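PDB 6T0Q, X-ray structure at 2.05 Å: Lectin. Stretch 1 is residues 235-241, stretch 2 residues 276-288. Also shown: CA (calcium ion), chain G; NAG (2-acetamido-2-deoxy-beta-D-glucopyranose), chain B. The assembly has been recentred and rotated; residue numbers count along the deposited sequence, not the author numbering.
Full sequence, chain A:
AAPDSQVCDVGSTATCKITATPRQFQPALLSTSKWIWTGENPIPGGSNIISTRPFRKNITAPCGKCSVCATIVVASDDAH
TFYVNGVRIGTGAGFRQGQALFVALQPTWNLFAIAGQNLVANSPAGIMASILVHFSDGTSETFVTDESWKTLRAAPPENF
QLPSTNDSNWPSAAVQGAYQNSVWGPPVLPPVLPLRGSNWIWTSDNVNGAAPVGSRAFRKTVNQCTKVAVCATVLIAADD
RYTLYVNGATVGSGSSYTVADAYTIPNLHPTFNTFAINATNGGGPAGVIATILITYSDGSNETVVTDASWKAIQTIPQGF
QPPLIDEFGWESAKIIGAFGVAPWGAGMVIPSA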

# COMPACT_ATOMS: atom_id res chain seq x y z
N LEU A 235 -17.90 5.02 -12.49
CA LEU A 235 -19.30 5.02 -12.89
C LEU A 235 -20.11 4.39 -11.77
O LEU A 235 -19.77 3.30 -11.32
CB LEU A 235 -19.47 4.22 -14.19
CG LEU A 235 -20.90 4.08 -14.68
CD1 LEU A 235 -21.43 5.45 -15.07
CD2 LEU A 235 -20.94 3.11 -15.87
N ILE A 236 -21.17 5.06 -11.30
CA ILE A 236 -21.87 4.59 -10.11
C ILE A 236 -23.35 4.94 -10.17
O ILE A 236 -23.75 5.98 -10.70
CB ILE A 236 -21.21 5.17 -8.84
CG1 ILE A 236 -21.90 4.68 -7.56
CG2 ILE A 236 -21.20 6.70 -8.88
CD1 ILE A 236 -21.04 5.00 -6.31
N ALA A 237 -24.18 4.05 -9.61
CA ALA A 237 -25.60 4.31 -9.40
C ALA A 237 -26.05 3.54 -8.17
O ALA A 237 -25.43 2.55 -7.79
CB ALA A 237 -26.45 3.93 -10.62
N ALA A 238 -27.15 4.00 -7.56
CA ALA A 238 -27.66 3.34 -6.36
C ALA A 238 -29.17 3.51 -6.25
O ALA A 238 -29.73 4.51 -6.70
CB ALA A 238 -27.01 3.88 -5.08
N ASP A 239 -29.80 2.50 -5.65
CA ASP A 239 -31.19 2.55 -5.21
C ASP A 239 -31.15 2.54 -3.69
O ASP A 239 -30.87 1.49 -3.09
CB ASP A 239 -31.96 1.35 -5.76
CG ASP A 239 -33.45 1.39 -5.46
OD1 ASP A 239 -33.90 2.23 -4.65
OD2 ASP A 239 -34.19 0.58 -6.05
N ASP A 240 -31.42 3.68 -3.03
CA ASP A 240 -31.99 4.91 -3.58
C ASP A 240 -31.00 6.03 -3.93
O ASP A 240 -31.29 6.86 -4.78
CB ASP A 240 -32.99 5.50 -2.57
CG ASP A 240 -34.36 4.89 -2.70
OD1 ASP A 240 -35.08 5.26 -3.65
OD2 ASP A 240 -34.71 4.02 -1.87
N ARG A 241 -29.88 6.08 -3.21
CA ARG A 241 -28.95 7.20 -3.35
C ARG A 241 -27.60 6.79 -2.78
O ARG A 241 -27.50 5.78 -2.07
CB ARG A 241 -29.48 8.46 -2.63
CG ARG A 241 -29.66 8.25 -1.12
CD ARG A 241 -30.05 9.55 -0.40
NE ARG A 241 -31.28 10.13 -0.94
CZ ARG A 241 -31.33 11.26 -1.66
NH1 ARG A 241 -30.22 11.94 -1.92
NH2 ARG A 241 -32.50 11.70 -2.11
N ALA A 276 -14.92 4.72 -1.01
CA ALA A 276 -15.91 4.48 0.03
C ALA A 276 -17.25 5.05 -0.37
O ALA A 276 -17.33 6.13 -0.96
CB ALA A 276 -15.47 5.07 1.38
N ILE A 277 -18.32 4.31 -0.06
CA ILE A 277 -19.67 4.67 -0.47
C ILE A 277 -20.57 4.63 0.75
O ILE A 277 -20.57 3.64 1.50
CB ILE A 277 -20.21 3.71 -1.56
CG1 ILE A 277 -19.29 3.65 -2.78
CG2 ILE A 277 -21.61 4.13 -1.97
CD1 ILE A 277 -19.71 2.52 -3.76
N ASN A 278 -21.34 5.68 0.95
CA ASN A 278 -22.49 5.65 1.85
C ASN A 278 -23.73 5.62 0.96
O ASN A 278 -24.06 6.62 0.31
CB ASN A 278 -22.46 6.86 2.79
CG ASN A 278 -23.79 7.07 3.53
OD1 ASN A 278 -24.67 6.22 3.52
ND2 ASN A 278 -23.92 8.22 4.17
N ALA A 279 -24.41 4.48 0.92
CA ALA A 279 -25.61 4.33 0.11
C ALA A 279 -26.81 4.16 1.03
O ALA A 279 -26.71 3.51 2.07
CB ALA A 279 -25.49 3.13 -0.84
N THR A 280 -27.94 4.75 0.64
CA THR A 280 -29.11 4.81 1.50
C THR A 280 -30.33 4.23 0.81
O THR A 280 -30.58 4.50 -0.37
CB THR A 280 -29.40 6.26 1.92
OG1 THR A 280 -28.28 6.77 2.64
CG2 THR A 280 -30.66 6.33 2.82
N ASN A 281 -31.07 3.41 1.55
CA ASN A 281 -32.32 2.83 1.07
C ASN A 281 -33.49 3.56 1.73
O ASN A 281 -33.60 3.57 2.96
CB ASN A 281 -32.41 1.34 1.38
CG ASN A 281 -33.70 0.73 0.86
OD1 ASN A 281 -34.26 1.21 -0.13
ND2 ASN A 281 -34.17 -0.32 1.52
N GLY A 282 -34.35 4.15 0.90
CA GLY A 282 -35.58 4.73 1.41
C GLY A 282 -36.69 3.74 1.67
O GLY A 282 -37.73 4.12 2.22
N GLY A 283 -36.49 2.48 1.30
CA GLY A 283 -37.48 1.44 1.48
C GLY A 283 -37.58 0.60 0.22
O GLY A 283 -37.45 1.10 -0.90
N GLY A 284 -37.81 -0.70 0.41
CA GLY A 284 -37.97 -1.62 -0.69
C GLY A 284 -36.64 -2.19 -1.17
O GLY A 284 -35.69 -2.34 -0.39
N PRO A 285 -36.56 -2.53 -2.46
CA PRO A 285 -35.29 -3.03 -3.02
C PRO A 285 -34.18 -2.00 -2.85
O PRO A 285 -34.42 -0.79 -2.83
CB PRO A 285 -35.62 -3.24 -4.50
CG PRO A 285 -37.13 -3.37 -4.56
CD PRO A 285 -37.63 -2.46 -3.47
N ALA A 286 -32.95 -2.50 -2.72
CA ALA A 286 -31.80 -1.63 -2.54
C ALA A 286 -30.57 -2.25 -3.19
O ALA A 286 -30.42 -3.47 -3.23
CB ALA A 286 -31.52 -1.37 -1.05
N GLY A 287 -29.67 -1.38 -3.66
CA GLY A 287 -28.39 -1.84 -4.18
C GLY A 287 -27.56 -0.65 -4.61
O GLY A 287 -28.07 0.44 -4.88
N VAL A 288 -26.25 -0.88 -4.67
CA VAL A 288 -25.33 0.08 -5.28
C VAL A 288 -24.45 -0.69 -6.26
O VAL A 288 -24.10 -1.85 -6.01
CB VAL A 288 -24.49 0.84 -4.23
CG1 VAL A 288 -23.66 -0.10 -3.40
CG2 VAL A 288 -23.58 1.91 -4.89
CA CA G . -35.16 1.53 -2.52
C1 NAG B . -25.13 8.56 4.86
C2 NAG B . -24.89 9.42 6.09
C3 NAG B . -26.22 9.88 6.67
C4 NAG B . -26.99 10.67 5.63
C5 NAG B . -27.14 9.89 4.32
C6 NAG B . -27.57 10.79 3.18
C7 NAG B . -22.88 9.13 7.45
C8 NAG B . -22.20 8.32 8.51
N2 NAG B . -24.10 8.73 7.09
O3 NAG B . -25.97 10.69 7.81
O4 NAG B . -28.15 10.83 6.34
O5 NAG B . -25.90 9.31 3.89
O6 NAG B . -28.83 10.39 2.64
O7 NAG B . -22.34 10.11 6.93
O HOH W 1 -37.61 4.36 -1.53

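D239, R241 and T280 have the most surface covered across this contact. All three are strand residues, and the loop residue D240 sits between the first two.

D239 pairs with G287 in an antiparallel bridge. D239 N donates to G287 O at 2.8 Å, and G287 N donates to D239 O at 3.2 Å. Both bonds are close to straight. A286 CA also lies 3.3 Å from D239 O, a CA-H...O contact beside the bridge. The D239 side chain turns to calcium, with OD1 2.6 Å from the ion CA. The same ion is bound by P285 O at 2.5 Å, so the metal ties the strand to the loop before G287.

The peptide bond between D239 and D240 is cis. D240 N donates to T280 O at 2.9 Å. The side chain of D240 starts out sideways, but its end reaches stretch 2. There D240 OD2 accepts from G282 N at 2.8 Å and binds the calcium ion CA at 2.6 Å. N281 OD1 is 3.3 Å from D240 OD2. These two oxygens are not hydrogen-bonded; both are calcium ligands. N281 OD1 also accepts from G283 N at 2.9 Å, which helps hold the loop around the ion.

R241 and T280 form a second antiparallel bridge. T280 N donates to R241 O at 2.9 Å. The return bond, R241 N to T280 O, is weak at 3.3 Å, and T280 O also accepts from D240 N. The two side chains lie on the same face of the sheet, with R241 CG 3.6 Å from T280 CB. The sugar attached to N278 lies nearby: R241 CD is 3.4 Å from NAG O6.

Farther along, the side-chain contacts are apolar. I236 CD1 meets I277 CD1 at 3.8 Å, and A238 CB lies 4.0 Å from V288 CG2.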